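Local structure of tropomodulin TMD-1 (Caenorhabditis elegans, 1PGV) at residues Asp84-Thr96 / Leu114-Ile128. The protein probably caps the pointed end of actin filaments, blocking subunit gain and loss there; this chain is its C-terminal domain. Residues are numbered along the deposited sequence; the frame is centred on the assembly and turned at random. Where two conformers were deposited one is given.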
ATOM      1  N   ASP A  84      -1.572  -6.347  12.361  1.00 22.18           N
ATOM      2  CA  ASP A  84      -0.441  -5.434  12.454  1.00 23.92           C
ATOM      3  C   ASP A  84       0.919  -6.112  12.575  1.00 25.49           C
ATOM      4  O   ASP A  84       1.898  -5.647  11.995  1.00 25.48           O
ATOM      5  CB  ASP A  84      -0.627  -4.476  13.633  1.00 22.43           C
ATOM      6  CG  ASP A  84      -1.618  -3.372  13.337  1.00 22.68           C
ATOM      7  OD1 ASP A  84      -2.342  -3.470  12.319  1.00 23.18           O
ATOM      8  OD2 ASP A  84      -1.672  -2.406  14.126  1.00 20.61           O
ATOM      9  N   SER A  85       0.985  -7.207  13.325  1.00 27.87           N
ATOM     10  CA  SER A  85       2.253  -7.901  13.505  1.00 30.90           C
ATOM     11  C   SER A  85       2.866  -8.372  12.185  1.00 31.48           C
ATOM     12  O   SER A  85       4.076  -8.263  11.989  1.00 31.52           O
ATOM     13  CB  SER A  85       2.079  -9.078  14.474  1.00 32.55           C
ATOM     14  OG  SER A  85       0.960  -9.874  14.130  1.00 38.54           O
ATOM     15  N   GLU A  86       2.038  -8.874  11.274  1.00 30.33           N
ATOM     16  CA  GLU A  86       2.545  -9.340   9.985  1.00 31.92           C
ATOM     17  C   GLU A  86       2.725  -8.214   8.970  1.00 30.90           C
ATOM     18  O   GLU A  86       3.619  -8.272   8.127  1.00 32.19           O
ATOM     19  CB  GLU A  86       1.611 -10.394   9.372  1.00 32.70           C
ATOM     20  CG  GLU A  86       1.488 -11.690  10.155  1.00 34.81           C
ATOM     21  CD  GLU A  86       0.513 -11.585  11.308  1.00 36.51           C
ATOM     22  OE1 GLU A  86      -0.654 -11.207  11.065  1.00 36.29           O
ATOM     23  OE2 GLU A  86       0.911 -11.886  12.452  1.00 35.12           O
ATOM     24  N   ALA A  87       1.880  -7.191   9.054  1.00 30.05           N
ATOM     25  CA  ALA A  87       1.934  -6.077   8.113  1.00 29.24           C
ATOM     26  C   ALA A  87       2.924  -4.961   8.441  1.00 29.46           C
ATOM     27  O   ALA A  87       3.188  -4.097   7.600  1.00 28.57           O
ATOM     28  CB  ALA A  87       0.537  -5.493   7.934  1.00 28.95           C
ATOM     29  N   ARG A  88       3.480  -4.972   9.648  1.00 29.03           N
ATOM     30  CA  ARG A  88       4.428  -3.935  10.044  1.00 28.67           C
ATOM     31  C   ARG A  88       5.607  -3.838   9.077  1.00 26.60           C
ATOM     32  O   ARG A  88       6.126  -2.750   8.826  1.00 25.40           O
ATOM     33  CB  ARG A  88       4.951  -4.209  11.457  1.00 32.76           C
ATOM     34  CG  ARG A  88       4.829  -3.028  12.406  1.00 37.84           C
ATOM     35  CD  ARG A  88       3.948  -3.373  13.601  1.00 40.90           C
ATOM     36  NE  ARG A  88       4.474  -4.511  14.351  1.00 44.29           N
ATOM     37  CZ  ARG A  88       3.837  -5.111  15.353  1.00 45.39           C
ATOM     38  NH1 ARG A  88       2.639  -4.682  15.732  1.00 46.16           N
ATOM     39  NH2 ARG A  88       4.394  -6.145  15.971  1.00 45.41           N
ATOM     40  N   GLY A  89       6.026  -4.982   8.539  1.00 24.14           N
ATOM     41  CA  GLY A  89       7.148  -5.006   7.614  1.00 22.62           C
ATOM     42  C   GLY A  89       6.902  -4.220   6.339  1.00 21.88           C
ATOM     43  O   GLY A  89       7.846  -3.872   5.621  1.00 20.23           O
ATOM     44  N   LEU A  90       5.635  -3.938   6.052  1.00 19.19           N
ATOM     45  CA  LEU A  90       5.281  -3.181   4.856  1.00 19.79           C
ATOM     46  C   LEU A  90       5.820  -1.762   4.932  1.00 19.38           C
ATOM     47  O   LEU A  90       5.974  -1.089   3.909  1.00 18.34           O
ATOM     48  CB  LEU A  90       3.763  -3.149   4.665  1.00 20.67           C
ATOM     49  CG  LEU A  90       3.116  -4.469   4.238  1.00 20.94           C
ATOM     50  CD1 LEU A  90       1.625  -4.268   4.067  1.00 21.17           C
ATOM     51  CD2 LEU A  90       3.747  -4.959   2.934  1.00 22.30           C
ATOM     52  N   ILE A  91       6.104  -1.295   6.145  1.00 19.03           N
ATOM     53  CA  ILE A  91       6.647   0.042   6.293  1.00 18.15           C
ATOM     54  C   ILE A  91       7.997   0.120   5.587  1.00 17.62           C
ATOM     55  O   ILE A  91       8.239   1.045   4.819  1.00 16.11           O
ATOM     56  CB  ILE A  91       6.829   0.429   7.782  1.00 19.87           C
ATOM     57  CG1 ILE A  91       5.456   0.566   8.444  1.00 20.06           C
ATOM     58  CG2 ILE A  91       7.602   1.742   7.887  1.00 19.88           C
ATOM     59  CD1 ILE A  91       5.508   0.813   9.945  1.00 24.60           C
ATOM     60  N   GLU A  92       8.874  -0.850   5.839  1.00 18.50           N
ATOM     61  CA  GLU A  92      10.189  -0.848   5.208  1.00 18.90           C
ATOM     62  C   GLU A  92      10.049  -0.966   3.690  1.00 19.24           C
ATOM     63  O   GLU A  92      10.724  -0.260   2.938  1.00 18.62           O
ATOM     64  CB  GLU A  92      11.048  -2.008   5.717  1.00 22.12           C
ATOM     65  CG  GLU A  92      12.512  -1.877   5.325  1.00 27.39           C
ATOM     66  CD  GLU A  92      13.316  -3.137   5.583  1.00 32.29           C
ATOM     67  OE1 GLU A  92      13.042  -3.828   6.587  1.00 33.86           O
ATOM     68  OE2 GLU A  92      14.235  -3.429   4.788  1.00 35.08           O
ATOM     69  N   LEU A  93       9.170  -1.860   3.252  1.00 19.35           N
ATOM     70  CA  LEU A  93       8.945  -2.070   1.818  1.00 18.99           C
ATOM     71  C   LEU A  93       8.537  -0.778   1.117  1.00 19.07           C
ATOM     72  O   LEU A  93       9.140  -0.380   0.112  1.00 18.93           O
ATOM     73  CB  LEU A  93       7.855  -3.123   1.599  1.00 19.70           C
ATOM     74  CG  LEU A  93       7.465  -3.330   0.129  1.00 19.53           C
ATOM     75  CD1 LEU A  93       8.682  -3.792  -0.642  1.00 19.61           C
ATOM     76  CD2 LEU A  93       6.338  -4.343   0.017  1.00 20.76           C
ATOM     77  N   ILE A  94       7.509  -0.125   1.653  1.00 18.26           N
ATOM     78  CA  ILE A  94       7.007   1.118   1.082  1.00 16.46           C
ATOM     79  C   ILE A  94       8.064   2.214   1.055  1.00 17.13           C
ATOM     80  O   ILE A  94       8.237   2.893   0.043  1.00 16.37           O
ATOM     81  CB  ILE A  94       5.768   1.621   1.870  1.00 15.80           C
ATOM     82  CG1 ILE A  94       4.640   0.596   1.752  1.00 15.16           C
ATOM     83  CG2 ILE A  94       5.317   2.984   1.350  1.00 18.53           C
ATOM     84  CD1 ILE A  94       3.421   0.904   2.618  1.00 15.97           C
ATOM     85  N   GLU A  95       8.777   2.393   2.165  1.00 17.05           N
ATOM     86  CA  GLU A  95       9.792   3.437   2.223  1.00 18.53           C
ATOM     87  C   GLU A  95      11.033   3.153   1.388  1.00 19.75           C
ATOM     88  O   GLU A  95      11.777   4.074   1.054  1.00 21.29           O
ATOM     89  CB  GLU A  95      10.204   3.691   3.678  1.00 19.81           C
ATOM     90  CG  GLU A  95       9.074   4.239   4.526  1.00 20.44           C
ATOM     91  CD  GLU A  95       9.503   4.550   5.948  1.00 24.45           C
ATOM     92  OE1 GLU A  95      10.707   4.413   6.253  1.00 24.53           O
ATOM     93  OE2 GLU A  95       8.632   4.932   6.753  1.00 24.79           O
ATOM     94  N   THR A  96      11.245   1.888   1.038  1.00 19.12           N
ATOM     95  CA  THR A  96      12.418   1.491   0.267  1.00 22.43           C
ATOM     96  C   THR A  96      12.197   1.341  -1.238  1.00 21.11           C
ATOM     97  O   THR A  96      13.053   1.725  -2.039  1.00 19.55           O
ATOM     98  CB  THR A  96      12.980   0.144   0.773  1.00 23.34           C
ATOM     99  OG1 THR A  96      13.406   0.280   2.134  1.00 30.02           O
ATOM    100  CG2 THR A  96      14.165  -0.300  -0.082  1.00 29.03           C
ATOM    101  N   LEU A 114      -1.868   1.722  12.165  1.00 19.26           N
ATOM    102  CA  LEU A 114      -0.872   1.150  11.271  1.00 19.53           C
ATOM    103  C   LEU A 114      -1.106   1.660   9.850  1.00 18.44           C
ATOM    104  O   LEU A 114      -0.156   2.007   9.148  1.00 19.03           O
ATOM    105  CB  LEU A 114      -0.924  -0.376  11.293  1.00 20.31           C
ATOM    106  CG  LEU A 114       0.105  -1.050  10.376  1.00 23.17           C
ATOM    107  CD1 LEU A 114       1.498  -0.511  10.663  1.00 21.91           C
ATOM    108  CD2 LEU A 114       0.057  -2.553  10.575  1.00 24.95           C
ATOM    109  N   LEU A 115      -2.368   1.713   9.437  1.00 16.51           N
ATOM    110  CA  LEU A 115      -2.708   2.202   8.100  1.00 15.80           C
ATOM    111  C   LEU A 115      -2.207   3.629   7.916  1.00 15.41           C
ATOM    112  O   LEU A 115      -1.707   3.987   6.852  1.00 15.24           O
ATOM    113  CB  LEU A 115      -4.218   2.147   7.872  1.00 15.98           C
ATOM    114  CG  LEU A 115      -4.805   0.734   7.789  1.00 16.35           C
ATOM    115  CD1 LEU A 115      -6.294   0.816   7.466  1.00 17.86           C
ATOM    116  CD2 LEU A 115      -4.061  -0.067   6.714  1.00 17.63           C
ATOM    117  N   ALA A 116      -2.339   4.447   8.958  1.00 15.06           N
ATOM    118  CA  ALA A 116      -1.865   5.818   8.884  1.00 16.07           C
ATOM    119  C   ALA A 116      -0.354   5.821   8.670  1.00 15.76           C
ATOM    120  O   ALA A 116       0.169   6.619   7.896  1.00 15.13           O
ATOM    121  CB  ALA A 116      -2.222   6.579  10.175  1.00 16.91           C
ATOM    122  N   ARG A 117       0.357   4.934   9.360  1.00 16.31           N
ATOM    123  CA  ARG A 117       1.803   4.874   9.206  1.00 17.48           C
ATOM    124  C   ARG A 117       2.170   4.404   7.794  1.00 17.19           C
ATOM    125  O   ARG A 117       3.106   4.921   7.189  1.00 17.18           O
ATOM    126  CB  ARG A 117       2.414   3.933  10.243  1.00 20.03           C
ATOM    127  CG  ARG A 117       2.265   4.427  11.678  1.00 24.79           C
ATOM    128  CD  ARG A 117       2.827   3.408  12.661  1.00 30.85           C
ATOM    129  NE  ARG A 117       4.260   3.210  12.466  1.00 36.25           N
ATOM    130  CZ  ARG A 117       4.937   2.154  12.906  1.00 39.27           C
ATOM    131  NH1 ARG A 117       4.310   1.189  13.569  1.00 40.34           N
ATOM    132  NH2 ARG A 117       6.242   2.063  12.682  1.00 40.97           N
ATOM    133  N   LEU A 118       1.427   3.434   7.272  1.00 16.92           N
ATOM    134  CA  LEU A 118       1.707   2.930   5.925  1.00 15.76           C
ATOM    135  C   LEU A 118       1.531   4.045   4.887  1.00 14.98           C
ATOM    136  O   LEU A 118       2.375   4.218   4.001  1.00 14.92           O
ATOM    137  CB  LEU A 118       0.790   1.751   5.586  1.00 17.30           C
ATOM    138  CG  LEU A 118       0.935   0.492   6.452  1.00 17.86           C
ATOM    139  CD1 LEU A 118      -0.062  -0.554   5.980  1.00 19.32           C
ATOM    140  CD2 LEU A 118       2.359  -0.042   6.385  1.00 16.54           C
ATOM    141  N   LEU A 119       0.443   4.802   4.991  1.00 14.73           N
ATOM    142  CA  LEU A 119       0.206   5.900   4.054  1.00 14.96           C
ATOM    143  C   LEU A 119       1.244   7.006   4.197  1.00 14.80           C
ATOM    144  O   LEU A 119       1.682   7.590   3.211  1.00 16.85           O
ATOM    145  CB  LEU A 119      -1.195   6.491   4.243  1.00 15.55           C
ATOM    146  CG  LEU A 119      -2.295   5.991   3.308  1.00 18.43           C
ATOM    147  CD1 LEU A 119      -3.627   6.582   3.735  1.00 18.97           C
ATOM    148  CD2 LEU A 119      -1.972   6.399   1.866  1.00 16.02           C
ATOM    149  N   ARG A 120       1.655   7.310   5.423  1.00 15.56           N
ATOM    150  CA  ARG A 120       2.647   8.356   5.593  1.00 15.52           C
ATOM    151  C   ARG A 120       3.988   7.899   5.005  1.00 16.20           C
ATOM    152  O   ARG A 120       4.757   8.709   4.482  1.00 16.59           O
ATOM    153  CB  ARG A 120       2.792   8.714   7.081  1.00 17.50           C
ATOM    154  CG  ARG A 120       3.625   9.962   7.344  1.00 19.57           C
ATOM    155  CD  ARG A 120       3.190  10.630   8.649  1.00 19.13           C
ATOM    156  NE  ARG A 120       1.925  11.350   8.515  1.00 16.97           N
ATOM    157  CZ  ARG A 120       1.828  12.633   8.169  1.00 16.19           C
ATOM    158  NH1 ARG A 120       2.924  13.337   7.922  1.00 17.43           N
ATOM    159  NH2 ARG A 120       0.642  13.218   8.086  1.00 19.01           N
ATOM    160  N   SER A 121       4.259   6.601   5.061  1.00 14.72           N
ATOM    161  CA  SER A 121       5.511   6.077   4.524  1.00 15.31           C
ATOM    162  C   SER A 121       5.586   6.173   3.001  1.00 15.70           C
ATOM    163  O   SER A 121       6.671   6.123   2.434  1.00 16.38           O
ATOM    164  CB  SER A 121       5.720   4.625   4.959  1.00 17.68           C
ATOM    165  OG  SER A 121       4.723   3.771   4.429  0.50 21.25           O
ATOM    166  N   THR A 122       4.437   6.317   2.353  1.00 13.56           N
ATOM    167  CA  THR A 122       4.401   6.416   0.887  1.00 15.09           C
ATOM    168  C   THR A 122       5.097   7.687   0.396  1.00 14.79           C
ATOM    169  O   THR A 122       5.420   7.818  -0.791  1.00 13.83           O
ATOM    170  CB  THR A 122       2.950   6.432   0.355  1.00 16.58           C
ATOM    171  OG1 THR A 122       2.292   7.635   0.774  1.00 15.02           O
ATOM    172  CG2 THR A 122       2.176   5.222   0.874  1.00 15.86           C
ATOM    173  N   LEU A 123       5.349   8.617   1.312  1.00 14.00           N
ATOM    174  CA  LEU A 123       5.980   9.878   0.949  1.00 14.48           C
ATOM    175  C   LEU A 123       7.473   9.797   0.674  1.00 17.19           C
ATOM    176  O   LEU A 123       8.033  10.680   0.022  1.00 16.29           O
ATOM    177  CB  LEU A 123       5.725  10.926   2.041  1.00 14.95           C
ATOM    178  CG  LEU A 123       4.263  11.322   2.247  1.00 13.01           C
ATOM    179  CD1 LEU A 123       4.146  12.257   3.462  1.00 14.87           C
ATOM    180  CD2 LEU A 123       3.734  12.016   0.996  1.00 15.54           C
ATOM    181  N   VAL A 124       8.122   8.744   1.152  1.00 16.38           N
ATOM    182  CA  VAL A 124       9.557   8.612   0.955  1.00 17.17           C
ATOM    183  C   VAL A 124       9.961   8.505  -0.518  1.00 19.17           C
ATOM    184  O   VAL A 124      10.795   9.279  -0.995  1.00 19.09           O
ATOM    185  CB  VAL A 124      10.101   7.399   1.728  1.00 18.11           C
ATOM    186  CG1 VAL A 124      11.602   7.271   1.516  1.00 19.51           C
ATOM    187  CG2 VAL A 124       9.783   7.559   3.216  1.00 19.79           C
ATOM    188  N   THR A 125       9.368   7.557  -1.238  1.00 16.92           N
ATOM    189  CA  THR A 125       9.701   7.386  -2.656  1.00 17.46           C
ATOM    190  C   THR A 125       8.548   7.765  -3.575  1.00 17.32           C
ATOM    191  O   THR A 125       8.750   8.035  -4.771  1.00 16.89           O
ATOM    192  CB  THR A 125      10.079   5.929  -2.976  1.00 18.97           C
ATOM    193  OG1 THR A 125       8.924   5.095  -2.834  1.00 16.31           O
ATOM    194  CG2 THR A 125      11.173   5.445  -2.053  1.00 18.27           C
ATOM    195  N   GLN A 126       7.338   7.777  -3.023  1.00 14.99           N
ATOM    196  CA  GLN A 126       6.139   8.097  -3.783  1.00 15.74           C
ATOM    197  C   GLN A 126       6.002   7.293  -5.085  1.00 15.90           C
ATOM    198  O   GLN A 126       5.574   7.813  -6.121  1.00 16.67           O
ATOM    199  CB  GLN A 126       6.078   9.605  -4.058  1.00 16.71           C
ATOM    200  CG  GLN A 126       5.837  10.410  -2.773  1.00 17.12           C
ATOM    201  CD  GLN A 126       5.671  11.896  -3.008  1.00 18.99           C
ATOM    202  OE1 GLN A 126       4.968  12.319  -3.925  1.00 19.06           O
ATOM    203  NE2 GLN A 126       6.307  12.703  -2.158  1.00 22.42           N
ATOM    204  N   SER A 127       6.358   6.016  -5.015  1.00 16.09           N
ATOM    205  CA  SER A 127       6.246   5.132  -6.173  1.00 15.61           C
ATOM    206  C   SER A 127       4.809   4.633  -6.296  1.00 15.95           C
ATOM    207  O   SER A 127       4.296   4.435  -7.397  1.00 16.50           O
ATOM    208  CB  SER A 127       7.193   3.940  -6.020  1.00 17.15           C
ATOM    209  OG  SER A 127       6.811   3.119  -4.924  1.00 16.33           O
ATOM    210  N   ILE A 128       4.143   4.446  -5.158  1.00 16.43           N
ATOM    211  CA  ILE A 128       2.775   3.942  -5.151  1.00 14.96           C
ATOM    212  C   ILE A 128       1.716   4.895  -5.703  1.00 16.37           C
ATOM    213  O   ILE A 128       1.681   6.074  -5.340  1.00 16.89           O
ATOM    214  CB  ILE A 128       2.356   3.521  -3.711  1.00 15.48           C
ATOM    215  CG1 ILE A 128       3.254   2.379  -3.228  1.00 15.06           C
ATOM    216  CG2 ILE A 128       0.892   3.117  -3.689  1.00 13.58           C
ATOM    217  CD1 ILE A 128       3.005   1.946  -1.776  1.00 16.77           C
TER
HETATM  218  O   HOH W   1       6.613   2.726  -2.259  1.00 16.81           O
HETATM  219  O   HOH W   2       7.486   5.717  -0.030  1.00 17.27           O
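Asp84 meets Leu114 head-on where two neighbouring helices of the leucine-rich-repeat-like fold of the tropomodulin C-terminal domain, each following a strand of its parallel sheet, pack side by side; segments 90-96 and 114-121 cross at -17°, their axes 9.0 Å apart. Leu114 CD2 lies 3.1 Å from Asp84 OD1, while OD2 is hydrogen-bonded to Thr111 OG1, which also makes a hydrogen bond with Leu114 N. Replacing Asp84 by alanine is likely to leave Thr111 OG1 without its carboxylate partner and one flank of Leu114 less covered. Ala87, Leu90, Ile91 and Ile94 form the hole that takes Leu118 as a knob, its CD2 3.8 Å from Leu90 CB. On the solvent side, the bend of Arg117 at chi3 (63°) brings its guanidinium over Ile91, whose CD1 sits off-centre above one face, 3.1 Å from NH2. Ile94 buries more of its surface against the other segment than any other residue here: CG2, anti to the backbone N, reaches Thr122 CA at 3.6 Å. Glu95 runs extended along Ser121, its CG 3.6 Å from Val124 CG2. Toward the C-terminal ends of both helices, a water joins the backbones: it donates to Ile94 O (2.9 Å) and Ser121 O and accepts from Thr125 N, just past the turn from Ser121 to Val124.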